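Local coordinates for aspartate semialdehyde dehydrogenase (PDB 4WOJ) that catalyses the NADPH-dependent reductive dephosphorylation of aspartyl-4-phosphate to aspartate semialdehyde, an early step towards lysine, threonine and methionine, and works as a homodimer, at the interface of chains A and B. Numbering follows the deposited sequence. Chains: chain A/B, Aspartate semialdehyde dehydrogenase.

Contact 1: the interface of chains A and B. Residues chain A 167, 279, 333, 347; chain B 228, 230, 266, 268.
The ring of A:Phe347 turns one face to B:Pro230 and B:Ile266 and its CZ edge to B:Leu228 in this homodimer contact. Over that face lies B:Pro230, its CB 3.8 Å from the ring centroid and displaced towards the rim, which is a CH-pi contact. The methyl CD1 of B:Ile266 meets ring atom CD1 of A:Phe347 at 3.5 Å, and the outer end of the ring, CZ, reaches CD1 of B:Leu228 at 3.6 Å. With CG anti to the backbone N (chi1 -168°), A:Phe347 carries its ring into this cluster. The packing continues on either side: B:Ile266 turns its other branch, CG2, to CB of A:Ala279 at 3.4 Å, while the second methyl of B:Leu228, CD2, touches CB of A:Tyr167 at 3.5 Å. The phenol end of A:Tyr167 meets B:Val268, which comes from the opposite direction. The looser side is polar. There A:Arg333, its chain bent at chi2 and chi3, gives NH1 to the carbonyl O of B:Pro230 at 2.9 Å, with the donor tilted 32° from the carbonyl plane. In the fold, chain A supplies strands 161-167, 275-284, 329-336 and 343-351, and chain B answers with the end of strand 263-266 and loop residues.

Contact 2: the interface of chains A and B. Residues chain A 202, 205, 226-227; chain B 181-182, 271, 273.
A:Tyr226 lies across B:Leu182 and B:Leu273 in the dimerisation region of the aspartate-semialdehyde dehydrogenase family, where helices and loops of the two subunits interlock. Its ring is met by different leucine atoms along its length: CD1 lies 3.9 Å from CG of B:Leu273, whereas the far end, CZ, is 3.9 Å from CD2 of B:Leu182. The phenol side chain runs at about a right angle to B:Leu182 and more slantwise to B:Leu273. The same methyl, CD2 of B:Leu182, also packs against CD1 of A:Leu205 at 3.6 Å, which ties the tyrosine and the helix 198-209 to one point on helix 175-191 of the partner. B:Leu273 fills the neighbouring position, its CD1 lying 4.0 Å from CD1 of A:Leu205. Its CB faces the aliphatic CG of A:Glu202 at 3.8 Å, and the two side chains run antiparallel alongside one another. A:Glu202 bends at chi2 (-70°), which leads its carboxylate away from the leucine while the methylene stays in contact. What positions this shell is helix 198-209, which sets A:Glu202 and A:Leu205 three residues apart, nearly one turn, so that they present neighbouring groups to chain B. The backbone of A:Tyr226 adopts positive phi (50°), and its CA and CD1 run past the carbonyl O of B:Pro271. Further out, B:Leu181 stands beside B:Leu182 on its helix, with CG 4.4 Å from CE1 of A:Tyr226.

Contact 3: the interface of chains A and B. Residues chain A 272, 277, 319-321; chain B 226-228.
The short helix 320-323 of chain A receives the loop 226-228 of chain B, and the first turn of that helix is read by an asparagine side chain. B:Asn227 accepts a hydrogen bond at OD1 from the backbone N of A:Gln321, 3.2 Å away and 164° at the hydrogen. The donor stands above the carbonyl plane of the amide, 49° out of it, and is therefore not aligned with a lone pair. CG of B:Asn227 is anti to its backbone N (chi1 -154°), a setting that swings the amide towards the helix start. The other amide atom, ND2, rests 3.6 Å from CB of A:Gln321, while the ring of A:Pro320 turns a face to OD1. A weak bond from the backbone N of B:Leu228 to the same OD1, at 3.0 Å, may steady the amide. At the CD/CG edge of the proline ring, CG of B:Leu228 packs 3.9 Å from CD of A:Pro320, and its CD2 nears OG of A:Ser277 at 3.7 Å. Water 1 bridges the hydroxyl OG of A:Ser272, at 2.9 Å, to the backbone O of B:Asn227. The patch anchors the partner's loop about 7 Å from the predicted proton acceptor A:His276, measured from the patch centre, and may link dimerisation to the surroundings of the active site.

Contact 4: the interface of chains A and B. Residues chain A 226-228, 230; chain B 318-321.
Polar contacts centre on A:Asn227, which meets the start of helix 320-323 in chain B. Its OD1 takes the backbone N-H of B:Gln321 at 3.1 Å, 163° at the hydrogen, with the donor approaching from above the amide carbonyl plane, 48° out of it. The backbone N of A:Leu228 makes a weak bond to that oxygen as well. Water adds a second link: ND2 of A:Asn227 lies 3.3 Å from water 2, which also contacts OE1 of B:Gln321 at 3.1 Å. The side chain of B:Gln321 is extended beyond CG, with CG anti to the backbone N (chi1 -168°), and this reach carries its amide to the water. The approach of water 2 to the hydroxyl of B:Thr319 is modelled too short to be relied on. Van der Waals packing runs alongside: the carboxamide carbon CG of A:Asn227 sits 3.8 Å from CB of B:Gln321, and CB of A:Leu228 meets CD of B:Pro320 at 3.9 Å. Carbon atoms also approach backbone oxygens: CG2 of B:Thr319 lies 3.6 Å from the carbonyl O of A:Leu228, and the ring of A:Pro230 places CG 3.4 Å from the carbonyl O of B:Leu318.

Contact 1: the interface of chains A and B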
loop_
_atom_site.group_PDB
_atom_site.type_symbol
_atom_site.label_atom_id
_atom_site.label_comp_id
_atom_site.label_asym_id
_atom_site.label_seq_id
_atom_site.Cartn_x
_atom_site.Cartn_y
_atom_site.Cartn_z
ATOM N N TYR A 167 -1.296 3.335 -3.459
ATOM C CA TYR A 167 -1.368 1.908 -3.597
ATOM C C TYR A 167 -1.952 1.814 -5.006
ATOM O O TYR A 167 -3.182 1.768 -5.184
ATOM C CB TYR A 167 -2.364 1.315 -2.593
ATOM C CG TYR A 167 -2.088 1.510 -1.095
ATOM C CD1 TYR A 167 -2.122 2.768 -0.497
ATOM C CD2 TYR A 167 -1.827 0.415 -0.287
ATOM C CE1 TYR A 167 -1.864 2.924 0.873
ATOM C CE2 TYR A 167 -1.564 0.555 1.065
ATOM C CZ TYR A 167 -1.585 1.811 1.653
ATOM O OH TYR A 167 -1.318 1.900 3.031
ATOM N N ALA A 279 -3.853 6.695 0.879
ATOM C CA ALA A 279 -3.905 7.206 2.230
ATOM C C ALA A 279 -3.451 8.675 2.260
ATOM O O ALA A 279 -2.320 8.994 1.923
ATOM C CB ALA A 279 -3.039 6.373 3.140
ATOM N N ARG A 333 -12.388 6.257 6.319
ATOM C CA ARG A 333 -11.414 6.266 7.408
ATOM C C ARG A 333 -11.082 7.702 7.809
ATOM O O ARG A 333 -9.979 8.008 8.232
ATOM C CB ARG A 333 -10.163 5.492 7.014
ATOM C CG ARG A 333 -10.452 4.050 6.599
ATOM C CD ARG A 333 -11.043 3.221 7.720
ATOM N NE ARG A 333 -10.527 3.580 9.032
ATOM C CZ ARG A 333 -9.373 3.183 9.557
ATOM N NH1 ARG A 333 -8.518 2.422 8.889
ATOM N NH2 ARG A 333 -9.059 3.586 10.768
ATOM N N PHE A 347 -8.687 7.838 3.692
ATOM C CA PHE A 347 -8.244 6.846 2.671
ATOM C C PHE A 347 -9.269 6.897 1.544
ATOM O O PHE A 347 -10.449 6.823 1.808
ATOM C CB PHE A 347 -8.229 5.413 3.235
ATOM C CG PHE A 347 -7.523 4.373 2.366
ATOM C CD1 PHE A 347 -6.149 4.232 2.403
ATOM C CD2 PHE A 347 -8.233 3.506 1.556
ATOM C CE1 PHE A 347 -5.506 3.250 1.634
ATOM C CE2 PHE A 347 -7.592 2.500 0.804
ATOM C CZ PHE A 347 -6.223 2.362 0.859
ATOM N N LEU B 228 -7.187 -4.707 -1.635
ATOM C CA LEU B 228 -6.548 -4.250 -0.388
ATOM C C LEU B 228 -7.627 -3.885 0.645
ATOM O O LEU B 228 -8.735 -3.575 0.282
ATOM C CB LEU B 228 -5.540 -3.122 -0.639
ATOM C CG LEU B 228 -6.030 -1.859 -1.290
ATOM C CD1 LEU B 228 -6.832 -0.983 -0.318
ATOM C CD2 LEU B 228 -4.829 -1.084 -1.798
ATOM N N PRO B 230 -8.325 -1.586 3.930
ATOM C CA PRO B 230 -7.864 -0.540 4.808
ATOM C C PRO B 230 -8.554 -0.529 6.158
ATOM O O PRO B 230 -8.923 0.541 6.658
ATOM C CB PRO B 230 -8.127 0.742 3.998
ATOM C CG PRO B 230 -9.329 0.407 3.193
ATOM C CD PRO B 230 -9.213 -1.076 2.885
ATOM N N ILE B 266 -2.559 5.224 8.620
ATOM C CA ILE B 266 -3.476 4.167 8.368
ATOM C C ILE B 266 -2.790 2.818 8.143
ATOM O O ILE B 266 -1.755 2.731 7.470
ATOM C CB ILE B 266 -4.305 4.496 7.153
ATOM C CG1 ILE B 266 -5.558 3.600 7.130
ATOM C CG2 ILE B 266 -3.442 4.336 5.892
ATOM C CD1 ILE B 266 -6.316 3.638 5.834
ATOM N N VAL B 268 -3.173 -0.903 6.404
ATOM C CA VAL B 268 -3.847 -1.490 5.254
ATOM C C VAL B 268 -3.311 -2.889 4.981
ATOM O O VAL B 268 -2.106 -3.105 4.943
ATOM C CB VAL B 268 -3.640 -0.659 3.987
ATOM C CG1 VAL B 268 -4.528 -1.154 2.836
ATOM C CG2 VAL B 268 -3.913 0.848 4.240
#

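Contact 2: the interface of chains A and B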
loop_
_atom_site.group_PDB
_atom_site.type_symbol
_atom_site.label_atom_id
_atom_site.label_comp_id
_atom_site.label_asym_id
_atom_site.label_seq_id
_atom_site.Cartn_x
_atom_site.Cartn_y
_atom_site.Cartn_z
ATOM N N GLU A 202 5.421 -20.465 0.718
ATOM C CA GLU A 202 5.757 -19.032 0.594
ATOM C C GLU A 202 7.142 -18.903 0.020
ATOM O O GLU A 202 7.377 -18.188 -0.940
ATOM C CB GLU A 202 5.633 -18.302 1.960
ATOM C CG GLU A 202 5.930 -16.786 1.935
ATOM C CD GLU A 202 7.404 -16.443 1.696
ATOM O OE1 GLU A 202 8.259 -16.980 2.424
ATOM O OE2 GLU A 202 7.727 -15.647 0.792
ATOM N N LEU A 205 7.174 -19.967 -3.808
ATOM C CA LEU A 205 6.653 -18.844 -4.628
ATOM C C LEU A 205 7.695 -17.772 -4.707
ATOM O O LEU A 205 8.019 -17.271 -5.782
ATOM C CB LEU A 205 5.394 -18.224 -4.040
ATOM C CG LEU A 205 4.202 -19.147 -3.812
ATOM C CD1 LEU A 205 3.019 -18.358 -3.274
ATOM C CD2 LEU A 205 3.820 -19.869 -5.089
ATOM N N TYR A 226 2.080 -10.931 -5.272
ATOM C CA TYR A 226 2.526 -11.066 -3.886
ATOM C C TYR A 226 3.664 -10.117 -3.603
ATOM O O TYR A 226 4.562 -10.401 -2.833
ATOM C CB TYR A 226 2.963 -12.497 -3.567
ATOM C CG TYR A 226 1.893 -13.544 -3.818
ATOM C CD1 TYR A 226 0.753 -13.624 -3.020
ATOM C CD2 TYR A 226 2.028 -14.465 -4.863
ATOM C CE1 TYR A 226 -0.219 -14.605 -3.272
ATOM C CE2 TYR A 226 1.060 -15.421 -5.123
ATOM C CZ TYR A 226 -0.053 -15.502 -4.330
ATOM O OH TYR A 226 -0.986 -16.474 -4.626
ATOM N N ASN A 227 3.628 -8.960 -4.227
ATOM C CA ASN A 227 4.701 -8.015 -4.069
ATOM C C ASN A 227 4.226 -6.571 -4.067
ATOM O O ASN A 227 3.063 -6.314 -4.230
ATOM C CB ASN A 227 5.749 -8.268 -5.138
ATOM C CG ASN A 227 7.117 -7.818 -4.714
ATOM O OD1 ASN A 227 7.375 -7.625 -3.528
ATOM N ND2 ASN A 227 8.019 -7.653 -5.681
ATOM N N LEU B 181 -5.685 -16.633 1.382
ATOM C CA LEU B 181 -5.221 -15.704 0.357
ATOM C C LEU B 181 -4.687 -16.490 -0.821
ATOM O O LEU B 181 -4.994 -16.167 -1.997
ATOM C CB LEU B 181 -4.162 -14.717 0.895
ATOM C CG LEU B 181 -3.337 -13.979 -0.188
ATOM C CD1 LEU B 181 -4.161 -13.137 -1.125
ATOM C CD2 LEU B 181 -2.268 -13.115 0.437
ATOM N N LEU B 182 -3.847 -17.480 -0.522
ATOM C CA LEU B 182 -3.262 -18.324 -1.599
ATOM C C LEU B 182 -4.365 -18.985 -2.382
ATOM O O LEU B 182 -4.321 -19.051 -3.582
ATOM C CB LEU B 182 -2.308 -19.378 -1.064
ATOM C CG LEU B 182 -1.015 -18.859 -0.430
ATOM C CD1 LEU B 182 -0.306 -19.977 0.310
ATOM C CD2 LEU B 182 -0.116 -18.218 -1.474
ATOM N N PRO B 271 -1.960 -7.884 -0.525
ATOM C CA PRO B 271 -1.735 -9.264 -0.883
ATOM C C PRO B 271 -0.258 -9.620 -0.912
ATOM O O PRO B 271 0.243 -10.097 -1.935
ATOM C CB PRO B 271 -2.341 -9.384 -2.305
ATOM C CG PRO B 271 -3.039 -8.096 -2.572
ATOM C CD PRO B 271 -2.387 -7.099 -1.697
ATOM N N LEU B 273 2.717 -11.779 1.511
ATOM C CA LEU B 273 2.722 -12.920 2.368
ATOM C C LEU B 273 3.379 -12.733 3.745
ATOM O O LEU B 273 2.731 -13.078 4.730
ATOM C CB LEU B 273 3.296 -14.091 1.617
ATOM C CG LEU B 273 2.440 -14.583 0.416
ATOM C CD1 LEU B 273 3.206 -15.610 -0.422
ATOM C CD2 LEU B 273 1.089 -15.169 0.810
#

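Contact 3: the interface of chains A and B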
loop_
_atom_site.group_PDB
_atom_site.type_symbol
_atom_site.label_atom_id
_atom_site.label_comp_id
_atom_site.label_asym_id
_atom_site.label_seq_id
_atom_site.Cartn_x
_atom_site.Cartn_y
_atom_site.Cartn_z
ATOM N N SER A 272 -3.114 -4.583 -7.695
ATOM C CA SER A 272 -4.497 -4.287 -8.008
ATOM C C SER A 272 -4.584 -4.127 -9.510
ATOM O O SER A 272 -3.591 -3.862 -10.164
ATOM C CB SER A 272 -4.951 -2.969 -7.347
ATOM O OG SER A 272 -5.073 -3.127 -5.946
ATOM N N SER A 277 -5.691 3.454 -4.939
ATOM C CA SER A 277 -6.030 3.817 -3.570
ATOM C C SER A 277 -4.971 4.756 -3.006
ATOM O O SER A 277 -3.831 4.769 -3.451
ATOM C CB SER A 277 -6.182 2.585 -2.683
ATOM O OG SER A 277 -6.963 1.583 -3.321
ATOM N N THR A 319 -12.694 -0.120 -1.156
ATOM C CA THR A 319 -11.741 -1.012 -1.739
ATOM C C THR A 319 -11.791 -0.978 -3.257
ATOM O O THR A 319 -12.817 -0.611 -3.829
ATOM C CB THR A 319 -12.001 -2.466 -1.260
ATOM O OG1 THR A 319 -13.117 -3.043 -1.968
ATOM C CG2 THR A 319 -12.256 -2.488 0.238
ATOM N N PRO A 320 -10.704 -1.421 -3.914
ATOM C CA PRO A 320 -10.630 -1.638 -5.368
ATOM C C PRO A 320 -11.717 -2.557 -5.916
ATOM O O PRO A 320 -12.318 -2.277 -6.969
ATOM C CB PRO A 320 -9.265 -2.296 -5.559
ATOM C CG PRO A 320 -8.443 -1.868 -4.406
ATOM C CD PRO A 320 -9.387 -1.569 -3.272
ATOM N N GLN A 321 -11.934 -3.659 -5.204
ATOM C CA GLN A 321 -13.022 -4.586 -5.496
ATOM C C GLN A 321 -14.309 -3.814 -5.626
ATOM O O GLN A 321 -15.042 -3.953 -6.596
ATOM C CB GLN A 321 -13.192 -5.602 -4.372
ATOM C CG GLN A 321 -14.085 -6.783 -4.762
ATOM C CD GLN A 321 -14.497 -7.645 -3.582
ATOM O OE1 GLN A 321 -13.969 -8.734 -3.385
ATOM N NE2 GLN A 321 -15.433 -7.161 -2.799
ATOM N N TYR B 226 -5.983 -9.412 -5.519
ATOM C CA TYR B 226 -6.238 -8.242 -6.373
ATOM C C TYR B 226 -7.016 -7.186 -5.615
ATOM O O TYR B 226 -7.866 -6.486 -6.173
ATOM C CB TYR B 226 -6.982 -8.625 -7.647
ATOM C CG TYR B 226 -6.248 -9.665 -8.486
ATOM C CD1 TYR B 226 -5.056 -9.361 -9.136
ATOM C CD2 TYR B 226 -6.762 -10.946 -8.627
ATOM C CE1 TYR B 226 -4.388 -10.320 -9.886
ATOM C CE2 TYR B 226 -6.118 -11.897 -9.386
ATOM C CZ TYR B 226 -4.931 -11.592 -10.010
ATOM O OH TYR B 226 -4.313 -12.571 -10.765
ATOM N N ASN B 227 -6.719 -7.063 -4.332
ATOM C CA ASN B 227 -7.447 -6.144 -3.531
ATOM C C ASN B 227 -6.594 -5.562 -2.429
ATOM O O ASN B 227 -5.427 -5.837 -2.326
ATOM C CB ASN B 227 -8.666 -6.874 -2.976
ATOM C CG ASN B 227 -9.794 -5.935 -2.657
ATOM O OD1 ASN B 227 -9.783 -4.786 -3.085
ATOM N ND2 ASN B 227 -10.763 -6.401 -1.878
ATOM N N LEU B 228 -7.187 -4.707 -1.635
ATOM C CA LEU B 228 -6.548 -4.250 -0.388
ATOM C C LEU B 228 -7.627 -3.885 0.645
ATOM O O LEU B 228 -8.735 -3.575 0.282
ATOM C CB LEU B 228 -5.540 -3.122 -0.639
ATOM C CG LEU B 228 -6.030 -1.859 -1.290
ATOM C CD1 LEU B 228 -6.832 -0.983 -0.318
ATOM C CD2 LEU B 228 -4.829 -1.084 -1.798
HETATM O O HOH W 1 -3.580 -4.878 -4.173
#

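Contact 4: the interface of chains A and B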
loop_
_atom_site.group_PDB
_atom_site.type_symbol
_atom_site.label_atom_id
_atom_site.label_comp_id
_atom_site.label_asym_id
_atom_site.label_seq_id
_atom_site.Cartn_x
_atom_site.Cartn_y
_atom_site.Cartn_z
ATOM N N TYR A 226 2.080 -10.931 -5.272
ATOM C CA TYR A 226 2.526 -11.066 -3.886
ATOM C C TYR A 226 3.664 -10.117 -3.603
ATOM O O TYR A 226 4.562 -10.401 -2.833
ATOM C CB TYR A 226 2.963 -12.497 -3.567
ATOM C CG TYR A 226 1.893 -13.544 -3.818
ATOM C CD1 TYR A 226 0.753 -13.624 -3.020
ATOM C CD2 TYR A 226 2.028 -14.465 -4.863
ATOM C CE1 TYR A 226 -0.219 -14.605 -3.272
ATOM C CE2 TYR A 226 1.060 -15.421 -5.123
ATOM C CZ TYR A 226 -0.053 -15.502 -4.330
ATOM O OH TYR A 226 -0.986 -16.474 -4.626
ATOM N N ASN A 227 3.628 -8.960 -4.227
ATOM C CA ASN A 227 4.701 -8.015 -4.069
ATOM C C ASN A 227 4.226 -6.571 -4.067
ATOM O O ASN A 227 3.063 -6.314 -4.230
ATOM C CB ASN A 227 5.749 -8.268 -5.138
ATOM C CG ASN A 227 7.117 -7.818 -4.714
ATOM O OD1 ASN A 227 7.375 -7.625 -3.528
ATOM N ND2 ASN A 227 8.019 -7.653 -5.681
ATOM N N LEU A 228 5.160 -5.651 -3.849
ATOM C CA LEU A 228 4.941 -4.217 -3.884
ATOM C C LEU A 228 6.096 -3.627 -4.636
ATOM O O LEU A 228 7.205 -4.045 -4.403
ATOM C CB LEU A 228 5.031 -3.653 -2.434
ATOM C CG LEU A 228 3.766 -3.403 -1.653
ATOM C CD1 LEU A 228 2.943 -4.683 -1.594
ATOM C CD2 LEU A 228 4.064 -2.909 -0.244
ATOM N N PRO A 230 7.854 0.133 -4.856
ATOM C CA PRO A 230 7.807 1.524 -4.451
ATOM C C PRO A 230 8.650 2.441 -5.342
ATOM O O PRO A 230 9.375 3.317 -4.832
ATOM C CB PRO A 230 8.321 1.488 -3.011
ATOM C CG PRO A 230 9.285 0.351 -3.021
ATOM C CD PRO A 230 8.716 -0.673 -3.980
ATOM N N LEU B 318 14.056 -3.081 -2.221
ATOM C CA LEU B 318 13.093 -2.462 -1.246
ATOM C C LEU B 318 11.693 -3.059 -1.367
ATOM O O LEU B 318 10.748 -2.344 -1.598
ATOM C CB LEU B 318 13.038 -0.955 -1.418
ATOM C CG LEU B 318 12.469 -0.140 -0.263
ATOM C CD1 LEU B 318 13.249 -0.362 1.020
ATOM C CD2 LEU B 318 12.548 1.319 -0.641
ATOM N N THR B 319 11.594 -4.390 -1.299
ATOM C CA THR B 319 10.375 -5.075 -1.597
ATOM C C THR B 319 10.215 -6.327 -0.758
ATOM O O THR B 319 11.194 -6.855 -0.236
ATOM C CB THR B 319 10.301 -5.506 -3.076
ATOM O OG1 THR B 319 11.108 -6.682 -3.290
ATOM C CG2 THR B 319 10.735 -4.391 -3.990
ATOM N N PRO B 320 8.965 -6.787 -0.602
ATOM C CA PRO B 320 8.645 -7.984 0.138
ATOM C C PRO B 320 9.335 -9.219 -0.436
ATOM O O PRO B 320 9.814 -10.088 0.316
ATOM C CB PRO B 320 7.131 -8.101 -0.057
ATOM C CG PRO B 320 6.648 -6.715 -0.233
ATOM C CD PRO B 320 7.776 -5.930 -0.805
ATOM N N GLN B 321 9.347 -9.288 -1.765
ATOM C CA GLN B 321 10.058 -10.315 -2.470
ATOM C C GLN B 321 11.471 -10.370 -1.968
ATOM O O GLN B 321 11.994 -11.423 -1.628
ATOM C CB GLN B 321 10.112 -10.006 -3.968
ATOM C CG GLN B 321 10.599 -11.187 -4.807
ATOM C CD GLN B 321 11.039 -10.776 -6.199
ATOM O OE1 GLN B 321 11.833 -9.832 -6.367
ATOM N NE2 GLN B 321 10.529 -11.478 -7.207
HETATM O O HOH W 2 11.176 -6.856 -5.706
#

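The loop holding residues 226 to 230 recurs in all four contacts, from chain B in contacts 1 and 3 and from chain A in contacts 2 and 4. Contacts 1 and 3 share B:Leu228 and have centres about 10 Å apart; contacts 2 and 4 share A:Tyr226 and A:Asn227 at a similar spacing. Contacts 3 and 4, about 16 Å apart, hold two-fold counterparts of one core, the asparagine and the short helix, with different outer residues. Contacts 1 and 2, about 19 Å apart, use loops of different chains; by two-fold symmetry each loop should meet the partner's strands and its helices, consistent with the homodimer.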